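Local coordinates for protein putative phosphomannomutase (Thermus thermophilus, PDB 1TUO) that probably moves a phosphate group between positions on a sugar, as a magnesium-dependent mutase of the phosphohexose mutase family, at residues 109-113 against 217-223; 167-173 against 353-357; 179-185 against 243-249; 232-237 against 258-264; 265-269 against 380-384. All coordinates share one frame; numbering follows the deposited sequence.

Interaction 1 of 5, residues 109-113 against 217-223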
# COMPACT_ATOMS: atom_id res chain seq x y z
N SER A 109 -5.41 -7.08 2.91
CA SER A 109 -4.92 -5.72 3.08
C SER A 109 -5.75 -4.78 3.96
O SER A 109 -5.80 -4.94 5.17
CB SER A 109 -4.72 -5.11 1.68
OG SER A 109 -4.04 -3.86 1.71
N HIS A 110 -6.42 -3.82 3.33
CA HIS A 110 -7.22 -2.83 4.05
C HIS A 110 -8.72 -3.14 4.09
O HIS A 110 -9.50 -2.33 4.58
CB HIS A 110 -7.02 -1.48 3.39
CG HIS A 110 -7.50 -1.44 1.97
ND1 HIS A 110 -8.79 -1.07 1.63
CD2 HIS A 110 -6.89 -1.79 0.82
CE1 HIS A 110 -8.95 -1.20 0.33
NE2 HIS A 110 -7.82 -1.64 -0.19
N ASN A 111 -9.11 -4.31 3.59
CA ASN A 111 -10.52 -4.67 3.56
C ASN A 111 -11.12 -5.06 4.91
O ASN A 111 -10.41 -5.33 5.87
CB ASN A 111 -10.74 -5.81 2.57
CG ASN A 111 -10.56 -5.35 1.14
OD1 ASN A 111 -11.21 -4.39 0.70
ND2 ASN A 111 -9.70 -6.03 0.40
N PRO A 112 -12.46 -5.08 4.99
CA PRO A 112 -13.14 -5.45 6.24
C PRO A 112 -12.63 -6.80 6.75
O PRO A 112 -12.19 -7.64 5.96
CB PRO A 112 -14.61 -5.47 5.83
CG PRO A 112 -14.67 -4.36 4.81
CD PRO A 112 -13.43 -4.64 3.98
N PRO A 113 -12.73 -7.03 8.06
CA PRO A 113 -12.29 -8.25 8.76
C PRO A 113 -12.70 -9.61 8.18
O PRO A 113 -11.94 -10.57 8.27
CB PRO A 113 -12.86 -8.06 10.17
CG PRO A 113 -12.88 -6.60 10.34
CD PRO A 113 -13.37 -6.10 9.01
N PHE A 217 -9.58 -5.98 14.08
CA PHE A 217 -8.85 -4.71 14.04
C PHE A 217 -9.44 -3.67 14.99
O PHE A 217 -9.64 -2.51 14.65
CB PHE A 217 -8.88 -4.18 12.60
CG PHE A 217 -8.26 -5.18 11.66
CD1 PHE A 217 -9.07 -6.09 10.99
CD2 PHE A 217 -6.88 -5.20 11.47
CE1 PHE A 217 -8.50 -7.02 10.14
CE2 PHE A 217 -6.32 -6.14 10.61
CZ PHE A 217 -7.13 -7.05 9.94
N HIS A 218 -9.75 -4.12 16.22
CA HIS A 218 -10.25 -3.21 17.26
C HIS A 218 -11.54 -2.47 16.87
O HIS A 218 -11.81 -1.36 17.33
CB HIS A 218 -9.16 -2.19 17.62
CG HIS A 218 -7.94 -2.90 18.15
ND1 HIS A 218 -7.83 -3.37 19.41
CD2 HIS A 218 -6.74 -3.18 17.47
CE1 HIS A 218 -6.61 -3.94 19.49
NE2 HIS A 218 -5.94 -3.83 18.34
N GLY A 219 -12.35 -3.08 15.97
CA GLY A 219 -13.70 -2.55 15.73
C GLY A 219 -13.76 -1.61 14.51
O GLY A 219 -14.79 -1.02 14.19
N VAL A 220 -12.69 -1.45 13.75
CA VAL A 220 -12.75 -0.60 12.56
C VAL A 220 -12.19 -1.40 11.39
O VAL A 220 -11.72 -2.52 11.57
CB VAL A 220 -11.89 0.68 12.71
CG1 VAL A 220 -12.39 1.51 13.87
CG2 VAL A 220 -10.42 0.31 12.93
N ASN A 221 -12.25 -0.82 10.19
CA ASN A 221 -11.67 -1.48 9.03
C ASN A 221 -10.22 -1.00 9.06
O ASN A 221 -9.96 0.17 9.34
CB ASN A 221 -12.32 -1.02 7.73
CG ASN A 221 -13.72 -1.59 7.54
OD1 ASN A 221 -14.53 -1.03 6.81
ND2 ASN A 221 -13.99 -2.72 8.18
N PRO A 222 -9.26 -1.90 8.78
CA PRO A 222 -7.84 -1.53 8.79
C PRO A 222 -7.44 -0.71 7.56
O PRO A 222 -6.51 -1.06 6.83
CB PRO A 222 -7.14 -2.89 8.85
CG PRO A 222 -8.03 -3.75 8.02
CD PRO A 222 -9.44 -3.34 8.48
N GLU A 223 -8.17 0.38 7.35
CA GLU A 223 -7.91 1.29 6.23
C GLU A 223 -7.68 2.64 6.91
O GLU A 223 -8.60 3.20 7.51
CB GLU A 223 -9.12 1.35 5.30
CG GLU A 223 -8.84 2.04 3.97
CD GLU A 223 -10.09 2.25 3.12
OE1 GLU A 223 -11.12 1.59 3.39
OE2 GLU A 223 -10.03 3.06 2.18
O HOH W 1 -11.88 -1.11 4.16

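Interaction 2 of 5, residues 167-173 against 353-357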
# COMPACT_ATOMS: atom_id res chain seq x y z
N HIS A 167 18.32 2.58 2.90
CA HIS A 167 17.59 3.59 2.14
C HIS A 167 17.17 4.79 2.97
O HIS A 167 16.33 5.59 2.55
CB HIS A 167 16.35 2.96 1.50
CG HIS A 167 16.65 1.74 0.69
ND1 HIS A 167 17.46 1.78 -0.42
CD2 HIS A 167 16.29 0.45 0.85
CE1 HIS A 167 17.58 0.56 -0.92
NE2 HIS A 167 16.88 -0.27 -0.16
N LEU A 168 17.77 4.92 4.15
CA LEU A 168 17.44 6.02 5.05
C LEU A 168 18.68 6.78 5.51
O LEU A 168 19.77 6.21 5.62
CB LEU A 168 16.69 5.47 6.27
CG LEU A 168 15.29 4.92 5.98
CD1 LEU A 168 14.87 3.96 7.08
CD2 LEU A 168 14.31 6.08 5.86
N ASP A 169 18.51 8.07 5.77
CA ASP A 169 19.60 8.90 6.25
C ASP A 169 19.51 8.82 7.77
O ASP A 169 18.79 9.59 8.40
CB ASP A 169 19.43 10.34 5.79
CG ASP A 169 20.65 11.19 6.05
OD1 ASP A 169 21.23 11.07 7.15
OD2 ASP A 169 21.03 11.99 5.16
N LEU A 170 20.23 7.87 8.36
CA LEU A 170 20.18 7.69 9.80
C LEU A 170 20.66 8.91 10.57
O LEU A 170 20.13 9.24 11.63
CB LEU A 170 20.99 6.45 10.20
CG LEU A 170 20.51 5.14 9.56
CD1 LEU A 170 21.34 3.98 10.09
CD2 LEU A 170 19.03 4.91 9.88
N LYS A 171 21.67 9.59 10.03
CA LYS A 171 22.21 10.79 10.67
C LYS A 171 21.13 11.85 10.76
O LYS A 171 20.92 12.47 11.80
CB LYS A 171 23.41 11.31 9.87
CG LYS A 171 24.14 12.47 10.50
CD LYS A 171 25.39 12.83 9.70
CE LYS A 171 26.10 14.04 10.28
NZ LYS A 171 26.54 13.82 11.69
N ALA A 172 20.42 12.05 9.66
CA ALA A 172 19.34 13.04 9.61
C ALA A 172 18.21 12.62 10.54
O ALA A 172 17.66 13.44 11.28
CB ALA A 172 18.84 13.20 8.19
N LEU A 173 17.86 11.33 10.51
CA LEU A 173 16.79 10.80 11.34
C LEU A 173 16.98 11.06 12.83
O LEU A 173 16.02 11.35 13.55
CB LEU A 173 16.63 9.30 11.12
CG LEU A 173 15.74 8.85 9.96
CD1 LEU A 173 15.87 7.34 9.78
CD2 LEU A 173 14.30 9.24 10.25
N LEU A 353 8.95 5.73 7.76
CA LEU A 353 10.30 6.15 8.10
C LEU A 353 10.80 7.31 7.25
O LEU A 353 11.53 8.17 7.74
CB LEU A 353 11.26 4.95 8.01
CG LEU A 353 10.97 3.89 9.09
CD1 LEU A 353 11.76 2.61 8.83
CD2 LEU A 353 11.31 4.47 10.46
N LEU A 354 10.41 7.36 5.97
CA LEU A 354 10.83 8.47 5.12
C LEU A 354 10.10 9.75 5.54
O LEU A 354 10.66 10.85 5.47
CB LEU A 354 10.57 8.17 3.65
CG LEU A 354 11.51 7.12 3.04
CD1 LEU A 354 11.00 6.69 1.67
CD2 LEU A 354 12.93 7.69 2.93
N LEU A 355 8.85 9.62 5.97
CA LEU A 355 8.11 10.80 6.42
C LEU A 355 8.85 11.35 7.64
O LEU A 355 9.08 12.55 7.75
CB LEU A 355 6.68 10.43 6.81
CG LEU A 355 5.77 10.19 5.60
CD1 LEU A 355 4.47 9.54 6.02
CD2 LEU A 355 5.53 11.52 4.89
N LEU A 356 9.23 10.45 8.53
CA LEU A 356 9.97 10.81 9.73
C LEU A 356 11.29 11.48 9.34
O LEU A 356 11.68 12.50 9.92
CB LEU A 356 10.23 9.56 10.58
CG LEU A 356 10.88 9.73 11.95
CD1 LEU A 356 10.00 10.59 12.85
CD2 LEU A 356 11.08 8.35 12.58
N GLU A 357 11.98 10.91 8.36
CA GLU A 357 13.25 11.48 7.90
C GLU A 357 13.04 12.90 7.35
O GLU A 357 13.78 13.82 7.71
CB GLU A 357 13.88 10.62 6.80
CG GLU A 357 15.29 11.08 6.39
CD GLU A 357 15.85 10.31 5.21
OE1 GLU A 357 15.96 9.07 5.30
OE2 GLU A 357 16.17 10.95 4.18
O HOH W 2 16.42 8.47 2.46

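Interaction 3 of 5, residues 179-185 against 243-249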
# COMPACT_ATOMS: atom_id res chain seq x y z
N VAL A 179 7.77 13.15 18.72
CA VAL A 179 7.39 11.79 19.08
C VAL A 179 6.60 11.23 17.91
O VAL A 179 5.82 11.95 17.28
CB VAL A 179 6.50 11.77 20.34
CG1 VAL A 179 5.31 12.69 20.15
CG2 VAL A 179 6.00 10.36 20.60
N LEU A 180 6.82 9.96 17.60
CA LEU A 180 6.09 9.33 16.51
C LEU A 180 5.04 8.39 17.08
O LEU A 180 5.35 7.48 17.85
CB LEU A 180 7.04 8.55 15.59
CG LEU A 180 6.37 7.82 14.42
CD1 LEU A 180 5.72 8.82 13.48
CD2 LEU A 180 7.41 6.99 13.67
N TYR A 181 3.78 8.64 16.73
CA TYR A 181 2.71 7.77 17.17
C TYR A 181 2.50 6.79 16.03
O TYR A 181 2.50 7.18 14.86
CB TYR A 181 1.42 8.57 17.41
CG TYR A 181 1.46 9.46 18.63
CD1 TYR A 181 2.07 10.71 18.58
CD2 TYR A 181 0.91 9.04 19.83
CE1 TYR A 181 2.13 11.53 19.71
CE2 TYR A 181 0.96 9.85 20.97
CZ TYR A 181 1.57 11.09 20.90
OH TYR A 181 1.61 11.90 22.03
N HIS A 182 2.37 5.51 16.38
CA HIS A 182 2.16 4.48 15.37
C HIS A 182 0.91 3.68 15.68
O HIS A 182 0.90 2.85 16.59
CB HIS A 182 3.34 3.52 15.29
CG HIS A 182 3.15 2.43 14.27
ND1 HIS A 182 3.91 1.27 14.27
CD2 HIS A 182 2.29 2.32 13.24
CE1 HIS A 182 3.52 0.50 13.27
NE2 HIS A 182 2.54 1.11 12.62
N ASP A 183 -0.13 3.95 14.91
CA ASP A 183 -1.41 3.26 15.02
C ASP A 183 -1.28 2.08 14.06
O ASP A 183 -1.21 2.27 12.84
CB ASP A 183 -2.52 4.22 14.57
CG ASP A 183 -3.89 3.59 14.58
OD1 ASP A 183 -4.84 4.32 14.23
OD2 ASP A 183 -4.03 2.39 14.92
N SER A 184 -1.21 0.87 14.61
CA SER A 184 -1.09 -0.34 13.80
C SER A 184 -2.44 -0.89 13.37
O SER A 184 -2.52 -1.79 12.54
CB SER A 184 -0.32 -1.42 14.58
OG SER A 184 1.05 -1.07 14.71
N MET A 185 -3.50 -0.32 13.93
CA MET A 185 -4.88 -0.71 13.62
C MET A 185 -5.15 -2.20 13.87
O MET A 185 -6.09 -2.76 13.31
CB MET A 185 -5.22 -0.36 12.16
CG MET A 185 -4.97 1.10 11.79
SD MET A 185 -5.56 1.56 10.14
CE MET A 185 -7.28 2.04 10.50
N SER A 243 5.62 16.45 16.12
CA SER A 243 5.08 15.12 16.39
C SER A 243 3.92 14.81 15.46
O SER A 243 3.18 15.70 15.05
CB SER A 243 4.61 15.03 17.84
OG SER A 243 5.70 15.16 18.73
N PHE A 244 3.77 13.53 15.11
CA PHE A 244 2.69 13.13 14.25
C PHE A 244 2.45 11.63 14.34
O PHE A 244 3.24 10.90 14.95
CB PHE A 244 2.96 13.53 12.79
CG PHE A 244 4.11 12.80 12.15
CD1 PHE A 244 3.88 11.75 11.27
CD2 PHE A 244 5.43 13.20 12.38
CE1 PHE A 244 4.94 11.10 10.63
CE2 PHE A 244 6.49 12.55 11.76
CZ PHE A 244 6.25 11.50 10.87
N ALA A 245 1.36 11.18 13.76
CA ALA A 245 1.04 9.77 13.80
C ALA A 245 1.01 9.16 12.42
O ALA A 245 0.59 9.81 11.46
CB ALA A 245 -0.31 9.56 14.48
N VAL A 246 1.47 7.92 12.32
CA VAL A 246 1.39 7.18 11.07
C VAL A 246 0.48 6.01 11.41
O VAL A 246 0.61 5.40 12.47
CB VAL A 246 2.75 6.63 10.58
CG1 VAL A 246 3.59 7.77 10.03
CG2 VAL A 246 3.48 5.92 11.70
N ALA A 247 -0.46 5.72 10.52
CA ALA A 247 -1.38 4.61 10.73
C ALA A 247 -1.16 3.66 9.58
O ALA A 247 -1.40 4.01 8.42
CB ALA A 247 -2.82 5.11 10.72
N THR A 248 -0.66 2.47 9.87
CA THR A 248 -0.42 1.49 8.82
C THR A 248 -1.66 0.62 8.67
O THR A 248 -2.34 0.32 9.66
CB THR A 248 0.83 0.62 9.12
OG1 THR A 248 0.74 0.09 10.46
CG2 THR A 248 2.09 1.45 8.99
N ASP A 249 -1.99 0.23 7.44
CA ASP A 249 -3.17 -0.59 7.24
C ASP A 249 -2.94 -2.05 7.64
O ASP A 249 -1.90 -2.40 8.20
CB ASP A 249 -3.67 -0.50 5.78
CG ASP A 249 -2.82 -1.28 4.80
OD1 ASP A 249 -3.37 -1.63 3.74
OD2 ASP A 249 -1.62 -1.53 5.07
O HOH W 3 -0.55 -2.26 10.61

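Interaction 4 of 5, residues 232-237 against 258-264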
# COMPACT_ATOMS: atom_id res chain seq x y z
N THR A 232 -7.09 7.79 16.98
CA THR A 232 -5.84 8.46 16.68
C THR A 232 -6.03 9.96 16.49
O THR A 232 -5.18 10.76 16.89
CB THR A 232 -5.19 7.84 15.43
OG1 THR A 232 -4.97 6.45 15.67
CG2 THR A 232 -3.86 8.51 15.10
N LEU A 233 -7.13 10.35 15.86
CA LEU A 233 -7.43 11.76 15.66
C LEU A 233 -7.58 12.41 17.03
O LEU A 233 -7.26 13.59 17.21
CB LEU A 233 -8.72 11.92 14.85
CG LEU A 233 -8.67 11.55 13.37
CD1 LEU A 233 -10.08 11.42 12.82
CD2 LEU A 233 -7.89 12.60 12.61
N ALA A 234 -8.07 11.64 18.00
CA ALA A 234 -8.26 12.15 19.35
C ALA A 234 -6.93 12.32 20.08
O ALA A 234 -6.66 13.37 20.68
CB ALA A 234 -9.17 11.21 20.14
N VAL A 235 -6.08 11.29 20.03
CA VAL A 235 -4.78 11.33 20.69
C VAL A 235 -3.92 12.49 20.19
O VAL A 235 -3.23 13.15 20.97
CB VAL A 235 -4.00 10.01 20.48
CG1 VAL A 235 -2.63 10.09 21.13
CG2 VAL A 235 -4.79 8.84 21.06
N LEU A 236 -3.95 12.74 18.88
CA LEU A 236 -3.15 13.82 18.30
C LEU A 236 -3.75 15.21 18.46
O LEU A 236 -3.09 16.22 18.21
CB LEU A 236 -2.90 13.55 16.81
CG LEU A 236 -1.70 12.67 16.44
CD1 LEU A 236 -0.41 13.44 16.68
CD2 LEU A 236 -1.72 11.38 17.25
N GLY A 237 -5.01 15.27 18.90
CA GLY A 237 -5.67 16.55 19.09
C GLY A 237 -4.84 17.59 19.81
O GLY A 237 -4.58 18.66 19.25
N VAL A 258 -1.87 11.42 10.58
CA VAL A 258 -2.69 12.32 11.40
C VAL A 258 -1.75 13.31 12.07
O VAL A 258 -0.77 12.93 12.72
CB VAL A 258 -3.48 11.57 12.48
CG1 VAL A 258 -4.27 12.57 13.34
CG2 VAL A 258 -4.45 10.59 11.82
N LEU A 259 -2.04 14.60 11.89
CA LEU A 259 -1.21 15.65 12.44
C LEU A 259 -1.80 16.27 13.70
O LEU A 259 -2.98 16.07 14.00
CB LEU A 259 -1.00 16.74 11.39
CG LEU A 259 -0.41 16.31 10.04
CD1 LEU A 259 -0.33 17.52 9.12
CD2 LEU A 259 0.98 15.71 10.24
N PRO A 260 -0.98 17.00 14.46
CA PRO A 260 -1.43 17.65 15.69
C PRO A 260 -2.71 18.43 15.41
O PRO A 260 -2.83 19.07 14.37
CB PRO A 260 -0.26 18.56 16.05
CG PRO A 260 0.91 17.73 15.63
CD PRO A 260 0.47 17.20 14.27
N GLY A 261 -3.65 18.36 16.34
CA GLY A 261 -4.91 19.04 16.15
C GLY A 261 -5.91 18.07 15.55
O GLY A 261 -7.06 18.42 15.28
N GLY A 262 -5.46 16.84 15.33
CA GLY A 262 -6.33 15.83 14.76
C GLY A 262 -6.66 16.16 13.32
O GLY A 262 -7.83 16.15 12.92
N VAL A 263 -5.64 16.47 12.54
CA VAL A 263 -5.82 16.80 11.13
C VAL A 263 -5.32 15.66 10.25
O VAL A 263 -4.18 15.21 10.38
CB VAL A 263 -5.06 18.08 10.74
CG1 VAL A 263 -5.27 18.37 9.27
CG2 VAL A 263 -5.54 19.26 11.59
N PHE A 264 -6.18 15.19 9.36
CA PHE A 264 -5.81 14.12 8.45
C PHE A 264 -4.91 14.65 7.33
O PHE A 264 -5.18 15.71 6.75
CB PHE A 264 -7.06 13.48 7.85
CG PHE A 264 -6.77 12.30 6.97
CD1 PHE A 264 -6.13 11.17 7.49
CD2 PHE A 264 -7.13 12.31 5.63
CE1 PHE A 264 -5.85 10.08 6.68
CE2 PHE A 264 -6.86 11.22 4.82
CZ PHE A 264 -6.22 10.10 5.34

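Interaction 5 of 5, residues 265-269 against 380-384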
# COMPACT_ATOMS: atom_id res chain seq x y z
N PHE A 265 -3.85 13.91 7.04
CA PHE A 265 -2.88 14.26 6.00
C PHE A 265 -3.03 13.09 5.01
O PHE A 265 -2.52 11.99 5.26
CB PHE A 265 -1.48 14.30 6.63
CG PHE A 265 -0.42 14.95 5.78
CD1 PHE A 265 -0.40 16.33 5.58
CD2 PHE A 265 0.60 14.19 5.22
CE1 PHE A 265 0.62 16.93 4.85
CE2 PHE A 265 1.63 14.78 4.50
CZ PHE A 265 1.64 16.16 4.32
N ASN A 266 -3.71 13.34 3.90
CA ASN A 266 -4.01 12.30 2.92
C ASN A 266 -2.89 11.79 2.00
O ASN A 266 -1.81 12.37 1.94
CB ASN A 266 -5.23 12.71 2.08
CG ASN A 266 -4.92 13.78 1.06
OD1 ASN A 266 -3.84 13.80 0.47
ND2 ASN A 266 -5.88 14.67 0.82
N PRO A 267 -3.15 10.68 1.28
CA PRO A 267 -2.18 10.08 0.37
C PRO A 267 -1.56 11.01 -0.67
O PRO A 267 -0.39 10.85 -1.02
CB PRO A 267 -2.97 8.95 -0.27
CG PRO A 267 -3.83 8.50 0.87
CD PRO A 267 -4.33 9.81 1.43
N HIS A 268 -2.34 11.96 -1.16
CA HIS A 268 -1.87 12.91 -2.16
C HIS A 268 -0.84 13.82 -1.51
O HIS A 268 0.18 14.17 -2.12
CB HIS A 268 -3.04 13.74 -2.70
CG HIS A 268 -4.16 12.90 -3.22
ND1 HIS A 268 -4.12 12.28 -4.45
CD2 HIS A 268 -5.35 12.55 -2.66
CE1 HIS A 268 -5.23 11.58 -4.63
NE2 HIS A 268 -5.99 11.73 -3.55
N GLN A 269 -1.11 14.21 -0.27
CA GLN A 269 -0.21 15.07 0.47
C GLN A 269 1.06 14.29 0.80
O GLN A 269 2.17 14.80 0.67
CB GLN A 269 -0.88 15.57 1.74
CG GLN A 269 -2.04 16.54 1.45
CD GLN A 269 -2.82 16.91 2.70
OE1 GLN A 269 -3.59 16.11 3.22
NE2 GLN A 269 -2.62 18.13 3.18
N THR A 380 -3.63 24.77 -4.81
CA THR A 380 -4.15 24.42 -3.49
C THR A 380 -4.81 23.05 -3.69
O THR A 380 -5.35 22.77 -4.75
CB THR A 380 -5.19 25.44 -2.99
OG1 THR A 380 -4.55 26.71 -2.80
CG2 THR A 380 -5.80 24.98 -1.68
N HIS A 381 -4.77 22.22 -2.65
CA HIS A 381 -5.32 20.87 -2.74
C HIS A 381 -6.44 20.54 -1.76
O HIS A 381 -6.36 20.86 -0.58
CB HIS A 381 -4.20 19.85 -2.54
CG HIS A 381 -4.68 18.44 -2.36
ND1 HIS A 381 -4.98 17.61 -3.41
CD2 HIS A 381 -4.92 17.73 -1.23
CE1 HIS A 381 -5.40 16.45 -2.95
NE2 HIS A 381 -5.37 16.49 -1.62
N ALA A 382 -7.47 19.88 -2.28
CA ALA A 382 -8.61 19.42 -1.49
C ALA A 382 -9.07 18.16 -2.21
O ALA A 382 -9.04 18.09 -3.44
CB ALA A 382 -9.72 20.47 -1.46
N TYR A 383 -9.50 17.15 -1.46
CA TYR A 383 -9.92 15.92 -2.10
C TYR A 383 -10.88 15.07 -1.29
O TYR A 383 -10.92 15.13 -0.06
CB TYR A 383 -8.65 15.10 -2.43
CG TYR A 383 -8.91 13.69 -2.91
CD1 TYR A 383 -9.16 12.66 -2.01
CD2 TYR A 383 -8.91 13.39 -4.27
CE1 TYR A 383 -9.41 11.37 -2.44
CE2 TYR A 383 -9.16 12.09 -4.72
CZ TYR A 383 -9.41 11.09 -3.79
OH TYR A 383 -9.68 9.81 -4.21
N ASP A 384 -11.68 14.27 -2.00
CA ASP A 384 -12.63 13.36 -1.38
C ASP A 384 -13.10 12.34 -2.40
O ASP A 384 -12.98 12.55 -3.61
CB ASP A 384 -13.84 14.11 -0.82
CG ASP A 384 -14.62 13.28 0.17
OD1 ASP A 384 -15.74 13.69 0.56
OD2 ASP A 384 -14.11 12.22 0.57
O HOH W 4 -8.72 14.16 1.98

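Interaction 1 of 5, residues 109-113 against 217-223
Pro113 CD lies 3.5 Å from Asn221 ND2, the proline ring set across the amide. The same amide nitrogen comes 3.5 Å from Pro112 CA; with CG anti to its carbonyl carbon (chi1 -74°), Asn221 lays its amide against both prolines. Pro113 CG also meets the rim of the Phe217 ring, 3.9 Å from Phe217 CD1, while Pro222 CG sits over the centre of one face of that ring. Pro222 CD in turn packs 3.4 Å from Asn111 O. At the other end His110 and Glu223 extend alongside each other in the same direction, the imidazole turned 59° from the carboxylate plane. His110 CG is held between its backbone N and carbonyl carbon (chi1 63°), which brings His110 ND1 to 3.9 Å from Glu223 CD; this buried nitrogen has no polar partner in the model. No direct hydrogen bond spans the contact, but a water joins His110 O to Glu223 OE1. The Ser-His-Asn-Pro sequence is consistent with the family's phosphoserine loop, and Ser109 OG bonds to Asp251 and Asp249. The loop between strands 102-106 and 115-122 thus meets the one between strand 206-209 and helix 230-236.

Interaction 2 of 5, residues 167-173 against 353-357
The capped start of short helix 170-173 docks on helix 348-362 through Glu357, whose OE1 accepts a nearly straight bond from Asp169 N (2.8 Å, 175° at the hydrogen). The donor arrives from above the carboxylate, 61° out of its plane. Glu357 reaches this far because CG is anti to the backbone N (chi1 -173°) and the chain stays extended beyond it. A water links Glu357 OE1 to His167 O, while Glu357 OE2 turns to Tyr277 and a salt bridge with Lys281, so both oxygens of this buried carboxylate have partners. Asp169 is the N-cap of helix 170-173: its OD1 accepts from Ala172 N at 2.8 Å, and its backbone N-H goes across to Glu357. The contact joins parts of the family's second and third alpha/beta/alpha domains. Leu168 CD1 lies 3.8 Å from Leu353 CD1, and Leu168 CD2 lies 3.6 Å from Leu354 CD2, close also to Glu357 OE1. Phe196 of helix 192-199 touches both Leu168 and Leu353. Leu173 crosses Glu357 at about a right angle and presses CD2 close to the helix backbone, 3.4 Å from Glu357 CA, with Leu356 CG 3.9 Å from the same methyl.

Interaction 3 of 5, residues 179-185 against 243-249
Thr248 OG1 is gripped twice, by His182 NE2 at 3.0 Å and by a water that also binds Ser184 O and Asp249 O. The hydroxyl lies at the edge of the imidazole, near its plane, and Ser184 OG stands over one face of the ring. Torsions on both strands make the meeting: His182 CG is anti to its backbone N (chi1 179°), while Thr248 OG1 lies between its own N and carbonyl carbon (chi1 50°). A leucine in place of His182 would probably leave Thr248 OG1 without its side-chain partner and the hydroxyl freer to turn. Strands 180-183 and 244-248 run parallel, joined by bonds such as Val246 N to Tyr181 O (2.8 Å), Tyr181 N to Phe244 O (2.9 Å) and Asp183 N to Val246 O (2.9 Å). On the face carrying His182, Leu180 CD1 sits over the Phe244 ring, 3.9 Å from its centroid, in a CH-pi contact. On the face carrying Tyr181, Tyr181 CB and Ala245 CB touch at 3.5 Å. Asp183 OD2 forms an Asx turn with Met185 N, and Asp183 OD1 takes Thr232 and Arg210. Apolar packing thus gives way to polar bonding toward Asp249, in a sequence consistent with the family's magnesium-binding loop.

Interaction 4 of 5, residues 232-237 against 258-264
Val258 CB comes 4.0 Å from Thr232 CG2, and from there the side chain forks toward helix 230-236. The CG1 branch, anti to the backbone N (chi1 178°), meets two leucines, lying 3.7 Å from Leu233 CD2 and 3.9 Å from Leu236 CB. The CG2 branch returns to Thr232 CG2, 3.9 Å away, and also lies near Leu233 CD2. Leu233 comes in crosswise to the valine, and its CD2 also rests 3.6 Å from Gly262 O. The polar end of Thr232 is turned to Asp183 instead. Trimming Val258 to an alanine would probably open a gap beneath Leu233 and Leu236, leaving their ends less firmly placed. Beside this apolar patch Leu236, late in helix 230-236, is tied by backbone to the strand connection: Gly261 N donates to Leu236 O at 2.9 Å, arriving 41° above the carbonyl plane. The same oxygen receives a CA-H contact from Pro260 CA at 3.3 Å. Leu233 O packs 3.4 Å from Gly262 CA, where a side-chain carbon would clash with that oxygen. Gly262 and Val263 together stand opposite Leu259 in the hairpin, a G1 beta bulge. The arrangement is that of a helix packed on the face of a mixed sheet, as in an alpha/beta/alpha domain, its later part laid against the tight turn of a hairpin, here between strands 255-259 and 263-265.

Interaction 5 of 5, residues 265-269 against 380-384
His268 turns an edge of its ring onto the face of Tyr383, with NE2 over the centre of the phenol ring, 3.2 Å above its plane. The centroids are 4.2 Å apart and the planes 53° apart, an edge-to-face pair; the nearest atoms are His268 NE2 and Tyr383 CE2 at 3.4 Å. His268 ND1 bonds to Thr294 N, which helps to fix the rotation of the imidazole. His381 completes an aromatic cluster, its CE1 lying 3.6 Å from His268 CB, the two histidine rings inclined to each other.

The polar link runs through Asn266, whose ND2 donates to His381 NE2 at 3.1 Å in a nearly straight bond. The donor lies in the imidazole plane, although amide and ring are turned 82° against each other. His381 ND1 is bonded to Glu444, so the ring is held at both nitrogens, and the carboxylate would probably favour a proton on ND1, in keeping with NE2 as acceptor. Asn266 ND2 also donates to a water that reaches Tyr383 O. With CG between the backbone N and carbonyl carbon (chi1 75°), Asn266 keeps its other amide atom for the helix: Gln269 N donates to Asn266 OD1 at 2.9 Å and Asn266 N to Gln269 OE1 at 2.9 Å, a capping box.

The contact therefore sets the N-terminal end of helix 267-280, which directly follows strand 263-265, against the outermost strand 382-386 of the antiparallel C-terminal sheet, with helix 366-377 alongside through Phe370, which touches Phe265 and Gln269.

In the fold
From the N terminus, interaction 1 opens first, at 109-113, and closes at 217-223, joining loops of the first and second domains. Before it closes, interactions 2 and 3 have opened, so both cross it. Interaction 3 pairs the parallel strands; interaction 4 starts within its span and closes beyond it, and the two share one sheet, where strands 244-248 and 255-259 are neighbours. Interaction 2 spans both 3 and 4 and brings the third domain's helix 348-362 against the second, touching interaction 3 through Leu356 and Phe244. Interaction 5 opens just after 4 has closed, crosses 2, and closes last, tying the third domain to the C-terminal one.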